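Local coordinates for protein enolase from the environmental genome shotgun sequencing of the Sargasso Sea (PDB 2QGY) that is of unknown specific function but, as a magnesium-binding member of the enolase superfamily, probably abstracts a proton next to a substrate carboxylate, at residues A[20-25]-A[33-38]; A[50-55]-A[306-311]; A[119-124]-A[356-361]. All coordinates share one frame; numbering follows the deposited sequence.

Contact 1. Residues A[20-25]-A[33-38]; sequences ITDNHL and TKKFII
Lys35 lies across the carbonyl of Thr21, while Thr33 pairs with His24 farther out, on the opened-out end of the antiparallel hairpin formed by strands 13-21 and 37-43. The sheet belongs to the capping domain of the enolase superfamily, where the loop after the first strand typically reaches toward the active site. Regular pairing ends at the non-hydrogen-bonded pair Ile20 and Ile37, just before Thr21 N bonds to Phe36 O (2.9 Å). Thr21 O instead faces the methylenes of Lys35, with CB at 3.1 Å, and this buried oxygen has no polar partner in the model. The Lys35 chain runs extended as far as CE and then bends (chi4 60°), bringing NZ to 2.8 Å from Asn23 OD1, somewhat out of the plane of that carbonyl. The other end of the Asn23 amide is also held: ND2 gives a nearly straight bond (171°) to Thr33 O, lying in the planes of both groups, and a second bond to a water that also accepts from Lys35 N. Together these partners fix the rotation of the amide. Thr33 grips His24 twice, donating N to His24 O at 2.8 Å and accepting from His24 N on OG1 at 3.0 Å. On Thr21, OG1 sits between the backbone N and carbonyl carbon (chi1 61°), and Phe36 N donates to it. Lys34 CB points away from 20-25, and NZ bonds to Ser55 O and Trp304 O, the side chain about 11 Å from the magnesium ion. Another water joins the two backbones with four bonds: it accepts from Thr21 OG1 and Thr33 OG1, and donates to Lys34 O and, at 2.6 Å, to Asp22 O.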
ATOM      1  N   ILE A  20      14.101   8.452 -13.346  1.00 15.90           N
ATOM      2  CA  ILE A  20      14.443   7.348 -12.447  1.00 16.78           C
ATOM      3  C   ILE A  20      15.918   7.036 -12.643  1.00 16.68           C
ATOM      4  O   ILE A  20      16.339   6.638 -13.745  1.00 15.30           O
ATOM      5  CB  ILE A  20      13.608   6.096 -12.782  1.00 16.73           C
ATOM      6  CG1 ILE A  20      12.109   6.425 -12.686  1.00 18.02           C
ATOM      7  CG2 ILE A  20      14.073   4.889 -11.916  1.00 16.44           C
ATOM      8  CD1 ILE A  20      11.198   5.221 -13.018  1.00 17.76           C
ATOM      9  N   THR A  21      16.723   7.252 -11.607  1.00 17.59           N
ATOM     10  CA  THR A  21      18.157   7.051 -11.758  1.00 18.40           C
ATOM     11  C   THR A  21      18.493   5.548 -11.861  1.00 19.21           C
ATOM     12  O   THR A  21      17.801   4.702 -11.296  1.00 19.34           O
ATOM     13  CB  THR A  21      18.993   7.766 -10.661  1.00 18.75           C
ATOM     14  OG1 THR A  21      18.655   7.255  -9.352  1.00 20.35           O
ATOM     15  CG2 THR A  21      18.710   9.281 -10.692  1.00 18.66           C
ATOM     16  N   ASP A  22      19.550   5.219 -12.597  1.00 19.44           N
ATOM     17  CA  ASP A  22      20.035   3.843 -12.604  1.00 20.52           C
ATOM     18  C   ASP A  22      20.735   3.592 -11.281  1.00 19.87           C
ATOM     19  O   ASP A  22      21.062   4.526 -10.559  1.00 19.99           O
ATOM     20  CB  ASP A  22      21.042   3.627 -13.740  1.00 20.36           C
ATOM     21  CG  ASP A  22      21.072   2.176 -14.232  1.00 22.43           C
ATOM     22  OD1 ASP A  22      20.466   1.278 -13.592  1.00 23.19           O
ATOM     23  OD2 ASP A  22      21.702   1.958 -15.280  1.00 26.87           O
ATOM     24  N   ASN A  23      20.983   2.327 -10.955  1.00 19.84           N
ATOM     25  CA  ASN A  23      21.870   2.032  -9.861  1.00 20.19           C
ATOM     26  C   ASN A  23      23.272   2.455 -10.267  1.00 20.27           C
ATOM     27  O   ASN A  23      23.675   2.269 -11.412  1.00 21.15           O
ATOM     28  CB  ASN A  23      21.858   0.527  -9.546  1.00 19.42           C
ATOM     29  CG  ASN A  23      20.461   0.008  -9.264  1.00 21.53           C
ATOM     30  OD1 ASN A  23      19.837  -0.635 -10.115  1.00 22.38           O
ATOM     31  ND2 ASN A  23      19.962   0.280  -8.060  1.00 22.05           N
ATOM     32  N   HIS A  24      23.991   3.022  -9.324  1.00 20.23           N
ATOM     33  CA  HIS A  24      25.366   3.464  -9.526  1.00 22.05           C
ATOM     34  C   HIS A  24      26.183   3.017  -8.314  1.00 21.66           C
ATOM     35  O   HIS A  24      25.604   2.574  -7.322  1.00 22.37           O
ATOM     36  CB  HIS A  24      25.382   4.980  -9.763  1.00 22.55           C
ATOM     37  CG  HIS A  24      24.732   5.385 -11.063  1.00 26.40           C
ATOM     38  ND1 HIS A  24      25.329   5.172 -12.293  1.00 29.47           N
ATOM     39  CD2 HIS A  24      23.544   5.994 -11.327  1.00 27.81           C
ATOM     40  CE1 HIS A  24      24.541   5.629 -13.252  1.00 26.84           C
ATOM     41  NE2 HIS A  24      23.451   6.129 -12.691  1.00 29.97           N
ATOM     42  N   LEU A  25      27.504   3.083  -8.378  1.00 20.20           N
ATOM     43  CA  LEU A  25      28.293   2.774  -7.183  1.00 20.58           C
ATOM     44  C   LEU A  25      28.240   4.006  -6.294  1.00 20.48           C
ATOM     45  O   LEU A  25      28.343   5.127  -6.783  1.00 19.95           O
ATOM     46  CB  LEU A  25      29.745   2.430  -7.524  1.00 20.24           C
ATOM     47  CG  LEU A  25      29.952   1.059  -8.145  1.00 21.19           C
ATOM     48  CD1 LEU A  25      31.435   0.902  -8.482  1.00 18.19           C
ATOM     49  CD2 LEU A  25      29.519  -0.023  -7.150  1.00 21.02           C
ATOM     50  N   THR A  33      23.887   2.490  -5.169  1.00 19.42           N
ATOM     51  CA  THR A  33      22.774   3.380  -4.868  1.00 19.32           C
ATOM     52  C   THR A  33      21.497   2.727  -5.366  1.00 19.20           C
ATOM     53  O   THR A  33      21.507   2.004  -6.358  1.00 18.72           O
ATOM     54  CB  THR A  33      22.952   4.733  -5.550  1.00 19.84           C
ATOM     55  OG1 THR A  33      22.963   4.524  -6.969  1.00 20.97           O
ATOM     56  CG2 THR A  33      24.272   5.356  -5.080  1.00 20.00           C
ATOM     57  N   LYS A  34      20.387   2.948  -4.657  1.00 18.76           N
ATOM     58  CA  LYS A  34      19.103   2.459  -5.164  1.00 18.56           C
ATOM     59  C   LYS A  34      18.719   3.373  -6.324  1.00 18.06           C
ATOM     60  O   LYS A  34      19.302   4.451  -6.478  1.00 18.68           O
ATOM     61  CB  LYS A  34      18.028   2.503  -4.053  1.00 18.16           C
ATOM     62  CG  LYS A  34      17.889   3.852  -3.409  1.00 18.34           C
ATOM     63  CD  LYS A  34      16.840   3.958  -2.257  1.00 19.47           C
ATOM     64  CE  LYS A  34      15.495   3.405  -2.679  1.00 19.28           C
ATOM     65  NZ  LYS A  34      14.355   3.897  -1.846  1.00 16.11           N
ATOM     66  N   LYS A  35      17.747   2.960  -7.130  1.00 17.54           N
ATOM     67  CA  LYS A  35      17.172   3.846  -8.146  1.00 16.82           C
ATOM     68  C   LYS A  35      16.348   4.933  -7.420  1.00 18.02           C
ATOM     69  O   LYS A  35      15.553   4.622  -6.504  1.00 18.20           O
ATOM     70  CB  LYS A  35      16.290   3.069  -9.121  1.00 16.80           C
ATOM     71  CG  LYS A  35      16.997   1.910  -9.805  1.00 18.57           C
ATOM     72  CD  LYS A  35      16.169   1.363 -10.969  1.00 19.46           C
ATOM     73  CE  LYS A  35      16.887   0.228 -11.724  1.00 20.99           C
ATOM     74  NZ  LYS A  35      17.188  -0.942 -10.859  1.00 23.90           N
ATOM     75  N   PHE A  36      16.560   6.205  -7.772  1.00 16.44           N
ATOM     76  CA  PHE A  36      15.769   7.297  -7.185  1.00 16.45           C
ATOM     77  C   PHE A  36      14.728   7.763  -8.213  1.00 16.84           C
ATOM     78  O   PHE A  36      14.941   7.606  -9.407  1.00 16.86           O
ATOM     79  CB  PHE A  36      16.694   8.461  -6.796  1.00 15.69           C
ATOM     80  CG  PHE A  36      17.853   8.053  -5.913  1.00 18.87           C
ATOM     81  CD1 PHE A  36      17.626   7.425  -4.696  1.00 16.79           C
ATOM     82  CD2 PHE A  36      19.166   8.325  -6.287  1.00 20.06           C
ATOM     83  CE1 PHE A  36      18.707   7.089  -3.846  1.00 20.15           C
ATOM     84  CE2 PHE A  36      20.232   7.994  -5.465  1.00 21.33           C
ATOM     85  CZ  PHE A  36      20.007   7.367  -4.247  1.00 19.23           C
ATOM     86  N   ILE A  37      13.632   8.338  -7.725  1.00 15.94           N
ATOM     87  CA  ILE A  37      12.565   8.872  -8.553  1.00 15.63           C
ATOM     88  C   ILE A  37      12.453  10.334  -8.163  1.00 15.21           C
ATOM     89  O   ILE A  37      11.967  10.657  -7.096  1.00 14.02           O
ATOM     90  CB  ILE A  37      11.224   8.157  -8.273  1.00 15.18           C
ATOM     91  CG1 ILE A  37      11.387   6.639  -8.481  1.00 14.92           C
ATOM     92  CG2 ILE A  37      10.083   8.807  -9.106  1.00 14.08           C
ATOM     93  CD1 ILE A  37      10.164   5.787  -7.984  1.00 15.51           C
ATOM     94  N   ILE A  38      12.904  11.201  -9.053  1.00 15.07           N
ATOM     95  CA  ILE A  38      12.923  12.636  -8.791  1.00 15.63           C
ATOM     96  C   ILE A  38      12.040  13.300  -9.841  1.00 15.51           C
ATOM     97  O   ILE A  38      12.108  12.927 -10.997  1.00 17.01           O
ATOM     98  CB  ILE A  38      14.347  13.149  -8.867  1.00 16.26           C
ATOM     99  CG1 ILE A  38      15.155  12.503  -7.717  1.00 17.84           C
ATOM    100  CG2 ILE A  38      14.355  14.666  -8.744  1.00 15.91           C
ATOM    101  CD1 ILE A  38      16.604  12.851  -7.686  1.00 19.26           C
TER
HETATM  102  O   HOH W   1      20.767   5.771  -8.281  1.00 21.54           O
HETATM  103  O   HOH W   2      17.322  -0.135  -6.744  1.00 25.37           O

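Contact 2. Residues A[50-55]-A[306-311]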
ATOM      1  N   TRP A  50      10.387  20.873  -7.196  1.00 17.58           N
ATOM      2  CA  TRP A  50      11.043  19.573  -7.183  1.00 16.86           C
ATOM      3  C   TRP A  50      10.472  18.671  -6.090  1.00 16.41           C
ATOM      4  O   TRP A  50      10.232  19.131  -4.963  1.00 15.98           O
ATOM      5  CB  TRP A  50      12.528  19.749  -6.931  1.00 17.87           C
ATOM      6  CG  TRP A  50      13.246  20.372  -8.069  1.00 20.67           C
ATOM      7  CD1 TRP A  50      13.450  21.707  -8.289  1.00 23.44           C
ATOM      8  CD2 TRP A  50      13.885  19.678  -9.138  1.00 20.05           C
ATOM      9  NE1 TRP A  50      14.171  21.889  -9.456  1.00 23.83           N
ATOM     10  CE2 TRP A  50      14.452  20.657  -9.993  1.00 23.07           C
ATOM     11  CE3 TRP A  50      14.027  18.314  -9.467  1.00 21.33           C
ATOM     12  CZ2 TRP A  50      15.172  20.312 -11.160  1.00 22.10           C
ATOM     13  CZ3 TRP A  50      14.731  17.963 -10.628  1.00 21.90           C
ATOM     14  CH2 TRP A  50      15.287  18.970 -11.471  1.00 20.19           C
ATOM     15  N   GLY A  51      10.286  17.399  -6.449  1.00 16.12           N
ATOM     16  CA  GLY A  51       9.767  16.361  -5.545  1.00 15.57           C
ATOM     17  C   GLY A  51      10.602  15.108  -5.726  1.00 16.30           C
ATOM     18  O   GLY A  51      11.373  14.965  -6.686  1.00 16.53           O
ATOM     19  N   GLU A  52      10.441  14.185  -4.789  1.00 15.79           N
ATOM     20  CA  GLU A  52      11.122  12.906  -4.848  1.00 15.38           C
ATOM     21  C   GLU A  52      10.197  11.893  -4.189  1.00 15.02           C
ATOM     22  O   GLU A  52       9.584  12.213  -3.180  1.00 14.87           O
ATOM     23  CB  GLU A  52      12.457  12.965  -4.102  1.00 15.60           C
ATOM     24  CG  GLU A  52      13.237  11.630  -4.207  1.00 14.18           C
ATOM     25  CD  GLU A  52      14.724  11.688  -3.877  1.00 15.10           C
ATOM     26  OE1 GLU A  52      15.308  12.781  -3.595  1.00 14.93           O
ATOM     27  OE2 GLU A  52      15.337  10.590  -3.896  1.00 17.09           O
ATOM     28  N   ALA A  53      10.029  10.728  -4.816  1.00 14.22           N
ATOM     29  CA  ALA A  53       9.196   9.636  -4.292  1.00 13.33           C
ATOM     30  C   ALA A  53      10.099   8.590  -3.680  1.00 14.39           C
ATOM     31  O   ALA A  53      11.197   8.332  -4.204  1.00 15.58           O
ATOM     32  CB  ALA A  53       8.399   8.958  -5.423  1.00 13.15           C
ATOM     33  N   PHE A  54       9.629   7.979  -2.594  1.00 13.23           N
ATOM     34  CA  PHE A  54      10.368   6.867  -2.028  1.00 14.70           C
ATOM     35  C   PHE A  54      10.282   5.682  -2.999  1.00 14.97           C
ATOM     36  O   PHE A  54       9.211   5.165  -3.258  1.00 14.64           O
ATOM     37  CB  PHE A  54       9.863   6.511  -0.633  1.00 14.40           C
ATOM     38  CG  PHE A  54      10.487   5.272  -0.115  1.00 14.82           C
ATOM     39  CD1 PHE A  54      11.788   5.301   0.339  1.00 16.49           C
ATOM     40  CD2 PHE A  54       9.808   4.078  -0.170  1.00 17.88           C
ATOM     41  CE1 PHE A  54      12.406   4.154   0.807  1.00 16.66           C
ATOM     42  CE2 PHE A  54      10.424   2.880   0.290  1.00 17.46           C
ATOM     43  CZ  PHE A  54      11.722   2.935   0.761  1.00 17.99           C
ATOM     44  N   SER A  55      11.412   5.264  -3.546  1.00 16.06           N
ATOM     45  CA  SER A  55      11.378   4.246  -4.614  1.00 17.37           C
ATOM     46  C   SER A  55      11.500   2.839  -4.064  1.00 17.64           C
ATOM     47  O   SER A  55      12.133   2.622  -3.034  1.00 18.29           O
ATOM     48  CB  SER A  55      12.476   4.493  -5.659  1.00 18.98           C
ATOM     49  OG  SER A  55      13.722   4.260  -5.072  1.00 24.27           O
ATOM     50  N   SER A 306      17.522   9.848  -2.362  1.00 16.03           N
ATOM     51  CA  SER A 306      18.703  10.684  -2.680  1.00 16.56           C
ATOM     52  C   SER A 306      18.967  11.674  -1.567  1.00 15.75           C
ATOM     53  O   SER A 306      18.080  12.000  -0.797  1.00 15.43           O
ATOM     54  CB  SER A 306      18.523  11.446  -3.971  1.00 15.66           C
ATOM     55  OG  SER A 306      17.941  12.724  -3.729  1.00 20.51           O
ATOM     56  N   MET A 307      20.200  12.170  -1.500  1.00 16.57           N
ATOM     57  CA  MET A 307      20.517  13.196  -0.514  1.00 16.99           C
ATOM     58  C   MET A 307      20.302  14.595  -1.100  1.00 17.59           C
ATOM     59  O   MET A 307      20.860  15.585  -0.593  1.00 17.87           O
ATOM     60  CB  MET A 307      21.945  13.016   0.081  1.00 16.84           C
ATOM     61  CG  MET A 307      22.174  11.757   0.997  1.00 16.72           C
ATOM     62  SD  MET A 307      21.221  11.828   2.536  1.00  8.31           S
ATOM     63  CE  MET A 307      19.834  10.760   2.117  1.00 17.07           C
ATOM     64  N   SER A 308      19.465  14.683  -2.142  1.00 15.97           N
ATOM     65  CA  SER A 308      19.108  15.946  -2.756  1.00 15.96           C
ATOM     66  C   SER A 308      17.706  16.371  -2.307  1.00 15.71           C
ATOM     67  O   SER A 308      17.560  16.928  -1.209  1.00 17.20           O
ATOM     68  CB  SER A 308      19.265  15.877  -4.299  1.00 16.69           C
ATOM     69  OG  SER A 308      18.365  14.966  -4.952  1.00 17.77           O
ATOM     70  N   VAL A 309      16.687  16.077  -3.105  1.00 15.95           N
ATOM     71  CA  VAL A 309      15.315  16.610  -2.873  1.00 16.11           C
ATOM     72  C   VAL A 309      14.694  16.053  -1.571  1.00 16.45           C
ATOM     73  O   VAL A 309      14.263  16.817  -0.698  1.00 17.55           O
ATOM     74  CB  VAL A 309      14.374  16.347  -4.098  1.00 16.52           C
ATOM     75  CG1 VAL A 309      13.013  16.920  -3.856  1.00 16.01           C
ATOM     76  CG2 VAL A 309      14.965  16.977  -5.382  1.00 16.61           C
ATOM     77  N   SER A 310      14.678  14.737  -1.431  1.00 16.22           N
ATOM     78  CA  SER A 310      14.184  14.109  -0.180  1.00 15.58           C
ATOM     79  C   SER A 310      14.923  14.609   1.059  1.00 15.20           C
ATOM     80  O   SER A 310      14.281  14.954   2.068  1.00 15.22           O
ATOM     81  CB  SER A 310      14.310  12.600  -0.246  1.00 15.72           C
ATOM     82  OG  SER A 310      13.454  12.062  -1.225  1.00 16.43           O
ATOM     83  N   ALA A 311      16.251  14.649   1.010  1.00 15.14           N
ATOM     84  CA  ALA A 311      16.996  15.126   2.192  1.00 16.41           C
ATOM     85  C   ALA A 311      16.618  16.567   2.541  1.00 16.06           C
ATOM     86  O   ALA A 311      16.455  16.901   3.720  1.00 16.65           O
ATOM     87  CB  ALA A 311      18.544  14.953   2.035  1.00 16.58           C
TER
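Ser306 meets Glu52 with two groups just before helix 309-320, where the modified TIM barrel of the enolase fold abuts edge strand 48-53 of the capping domain. Its N donates to Glu52 OE2 (2.8 Å) and its OG to OE1 (2.6 Å), both on the syn side of the carboxylate. The same OG accepts from Ser308 N, forming an ST turn, and from Ser308 OG (2.6 Å), so the hydroxyl passes a chain of bonds from Ser308 to the glutamate. Val309 then turns its side chain to the strand: CG1 rests 3.5 Å from Gly51 C, and CG2 lies 4.0 Å from Trp50 CB. Glu52 points to the helix start, CG anti to the backbone N (chi1 -177°) and the rest of the chain extended. At Ser310, in the first turn of the helix, N gives OE1 a second bond, and the helix amino end would favour the negative charge of this buried carboxylate. Ser310 OG, whose hydrogen-bond partner is Ser277 OG, packs against the glutamate chain 3.0 Å from CG. The bond from Ser310 N is nearly straight (168°) but comes from above the carboxylate plane, 3.0 Å from OE1.

Contact 3. Residues A[119-124]-A[356-361]; sequences LKNLPL and KSAGLG
Gly359 and Pro123 form an isolated beta bridge between the link joining helices 99-120 and 124-128 and a loop, with a proline at its centre. Pro123 has no N-H to offer, and the residues flanking it supply the bonding atoms: Gly359 N donates to Leu122 O (2.8 Å), and Leu124 N donates back to Gly359 O (3.0 Å). Both donors stand above the plane of the carbonyl they meet, by 39° and 35°. Gly359 has positive phi (59°), which favours glycine, and lies second in a type II' turn that runs from Ala358 to Gly361 and is closed by Gly361 N on Ala358 O. Beside the bridge the proline ring leans on the carbonyls of the facing loop: Pro123 CB is 3.2 Å from Ser357 O, and Pro123 CG is farther off, 3.9 Å from Lys356 O. Ala358 CB lies 3.9 Å from Asn121 OD1. Asn121 is the C-prime residue of the Schellman motif that ends helix 99-120, so the bridge forms as the chain leaves that helix. On the inner side Leu124 and Leu360 lie side by side, pointing the same way, and their CD2 methyls meet at 3.5 Å. The Leu360 backbone has further partners, N on Asp114 OD1 of helix 99-120 and O on Ser312 OG of helix 309-320. Its side chain packs on Ile110 and on Val309 and His316, while Leu124 touches Trp113 and His316. The loop between strand 351-354 and helix 366-371 is thus wedged between a helix of the capping domain and one of the barrel.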
ATOM      1  N   LEU A 119       6.817  30.942  -4.435  1.00 26.07           N
ATOM      2  CA  LEU A 119       5.812  32.003  -4.573  1.00 26.68           C
ATOM      3  C   LEU A 119       5.832  33.027  -3.419  1.00 27.94           C
ATOM      4  O   LEU A 119       5.544  34.221  -3.617  1.00 27.90           O
ATOM      5  CB  LEU A 119       4.430  31.387  -4.752  1.00 26.20           C
ATOM      6  CG  LEU A 119       4.211  30.660  -6.079  1.00 25.07           C
ATOM      7  CD1 LEU A 119       2.923  29.892  -6.055  1.00 26.15           C
ATOM      8  CD2 LEU A 119       4.202  31.662  -7.255  1.00 25.78           C
ATOM      9  N   LYS A 120       6.167  32.560  -2.224  1.00 28.32           N
ATOM     10  CA  LYS A 120       6.314  33.422  -1.046  1.00 29.89           C
ATOM     11  C   LYS A 120       7.742  33.946  -0.866  1.00 29.34           C
ATOM     12  O   LYS A 120       8.008  34.751   0.027  1.00 30.73           O
ATOM     13  CB  LYS A 120       5.911  32.634   0.202  1.00 30.42           C
ATOM     14  CG  LYS A 120       4.442  32.307   0.271  1.00 34.03           C
ATOM     15  CD  LYS A 120       3.665  33.298   1.151  1.00 39.74           C
ATOM     16  CE  LYS A 120       4.145  33.247   2.606  1.00 40.93           C
ATOM     17  NZ  LYS A 120       3.114  33.711   3.590  1.00 42.76           N
ATOM     18  N   ASN A 121       8.660  33.491  -1.704  1.00 28.66           N
ATOM     19  CA  ASN A 121      10.098  33.765  -1.542  1.00 28.56           C
ATOM     20  C   ASN A 121      10.621  33.432  -0.149  1.00 27.86           C
ATOM     21  O   ASN A 121      11.356  34.211   0.482  1.00 27.70           O
ATOM     22  CB  ASN A 121      10.476  35.204  -1.951  1.00 28.88           C
ATOM     23  CG  ASN A 121      11.974  35.373  -2.163  1.00 30.75           C
ATOM     24  OD1 ASN A 121      12.639  34.491  -2.734  1.00 34.56           O
ATOM     25  ND2 ASN A 121      12.520  36.507  -1.706  1.00 30.92           N
ATOM     26  N   LEU A 122      10.241  32.259   0.338  1.00 26.33           N
ATOM     27  CA  LEU A 122      10.654  31.826   1.653  1.00 24.89           C
ATOM     28  C   LEU A 122      11.136  30.376   1.634  1.00 23.92           C
ATOM     29  O   LEU A 122      10.569  29.555   0.924  1.00 23.23           O
ATOM     30  CB  LEU A 122       9.485  31.956   2.640  1.00 25.34           C
ATOM     31  CG  LEU A 122       9.091  33.342   3.182  1.00 26.93           C
ATOM     32  CD1 LEU A 122       7.869  33.194   4.075  1.00 29.08           C
ATOM     33  CD2 LEU A 122      10.230  33.969   3.959  1.00 29.33           C
ATOM     34  N   PRO A 123      12.156  30.058   2.446  1.00 23.66           N
ATOM     35  CA  PRO A 123      12.486  28.633   2.579  1.00 23.48           C
ATOM     36  C   PRO A 123      11.311  27.858   3.164  1.00 22.66           C
ATOM     37  O   PRO A 123      10.493  28.419   3.892  1.00 21.89           O
ATOM     38  CB  PRO A 123      13.685  28.612   3.521  1.00 23.35           C
ATOM     39  CG  PRO A 123      13.784  29.979   4.118  1.00 24.35           C
ATOM     40  CD  PRO A 123      13.023  30.927   3.264  1.00 23.62           C
ATOM     41  N   LEU A 124      11.234  26.568   2.842  1.00 21.84           N
ATOM     42  CA  LEU A 124      10.074  25.769   3.240  1.00 22.56           C
ATOM     43  C   LEU A 124       9.839  25.800   4.761  1.00 22.13           C
ATOM     44  O   LEU A 124       8.686  25.905   5.232  1.00 21.99           O
ATOM     45  CB  LEU A 124      10.250  24.333   2.745  1.00 21.52           C
ATOM     46  CG  LEU A 124       9.201  23.335   3.220  1.00 22.72           C
ATOM     47  CD1 LEU A 124       7.775  23.814   2.885  1.00 22.18           C
ATOM     48  CD2 LEU A 124       9.500  21.991   2.582  1.00 21.62           C
ATOM     49  N   LYS A 356      19.208  29.171   3.125  1.00 35.13           N
ATOM     50  CA  LYS A 356      18.132  30.119   3.273  1.00 35.59           C
ATOM     51  C   LYS A 356      17.412  30.390   1.940  1.00 34.21           C
ATOM     52  O   LYS A 356      16.635  31.333   1.847  1.00 34.10           O
ATOM     53  CB  LYS A 356      18.711  31.410   3.893  1.00 35.72           C
ATOM     54  CG  LYS A 356      17.907  32.703   3.694  1.00 37.59           C
ATOM     55  CD  LYS A 356      18.736  33.946   4.088  1.00 37.79           C
ATOM     56  CE  LYS A 356      18.071  35.249   3.625  1.00 39.58           C
ATOM     57  NZ  LYS A 356      18.761  36.418   4.256  1.00 43.20           N
ATOM     58  N   SER A 357      17.649  29.552   0.927  1.00 32.52           N
ATOM     59  CA  SER A 357      17.018  29.741  -0.390  1.00 31.23           C
ATOM     60  C   SER A 357      15.525  29.428  -0.315  1.00 29.76           C
ATOM     61  O   SER A 357      15.071  28.728   0.597  1.00 29.72           O
ATOM     62  CB  SER A 357      17.683  28.857  -1.462  1.00 30.16           C
ATOM     63  OG  SER A 357      19.069  29.143  -1.533  1.00 34.97           O
ATOM     64  N   ALA A 358      14.769  29.936  -1.279  1.00 27.65           N
ATOM     65  CA  ALA A 358      13.339  29.719  -1.313  1.00 25.98           C
ATOM     66  C   ALA A 358      12.989  28.226  -1.494  1.00 24.72           C
ATOM     67  O   ALA A 358      13.709  27.487  -2.183  1.00 23.32           O
ATOM     68  CB  ALA A 358      12.706  30.562  -2.424  1.00 26.51           C
ATOM     69  N   GLY A 359      11.866  27.816  -0.897  1.00 23.04           N
ATOM     70  CA  GLY A 359      11.371  26.432  -1.009  1.00 21.72           C
ATOM     71  C   GLY A 359      12.406  25.456  -0.492  1.00 20.86           C
ATOM     72  O   GLY A 359      12.926  25.634   0.592  1.00 20.82           O
ATOM     73  N   LEU A 360      12.728  24.430  -1.284  1.00 19.81           N
ATOM     74  CA  LEU A 360      13.715  23.433  -0.881  1.00 18.35           C
ATOM     75  C   LEU A 360      15.128  23.788  -1.294  1.00 18.77           C
ATOM     76  O   LEU A 360      16.076  23.039  -1.015  1.00 18.99           O
ATOM     77  CB  LEU A 360      13.383  22.078  -1.532  1.00 19.44           C
ATOM     78  CG  LEU A 360      12.005  21.513  -1.224  1.00 18.11           C
ATOM     79  CD1 LEU A 360      11.747  20.323  -2.202  1.00 19.55           C
ATOM     80  CD2 LEU A 360      11.973  21.064   0.242  1.00 19.78           C
ATOM     81  N   GLY A 361      15.281  24.890  -2.018  1.00 18.69           N
ATOM     82  CA  GLY A 361      16.631  25.344  -2.364  1.00 19.23           C
ATOM     83  C   GLY A 361      17.341  24.434  -3.352  1.00 20.01           C
ATOM     84  O   GLY A 361      18.575  24.400  -3.389  1.00 21.48           O
TER

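In the fold
Contact 2 is fully buried near the centre of the molecule, whereas contacts 1 and 3 are partly buried and lie farther out. Contacts 1 and 2 share one antiparallel sheet, in which strands 37-43 and 48-53 are neighbours, and the packing of Glu52 CG on Ile37 O ties them. Contacts 2 and 3 touch through Leu360 CD1, which packs on Trp50 O and Val309 CG1; both join the capping domain to the barrel part, while contact 1 stays within the capping side. Chemistry follows place: a carboxylate gripped by serines and a helix start in the interior, water-bridged amides and hydroxyls in the opened hairpin, and backbone bonds with leucine packing in contact 3.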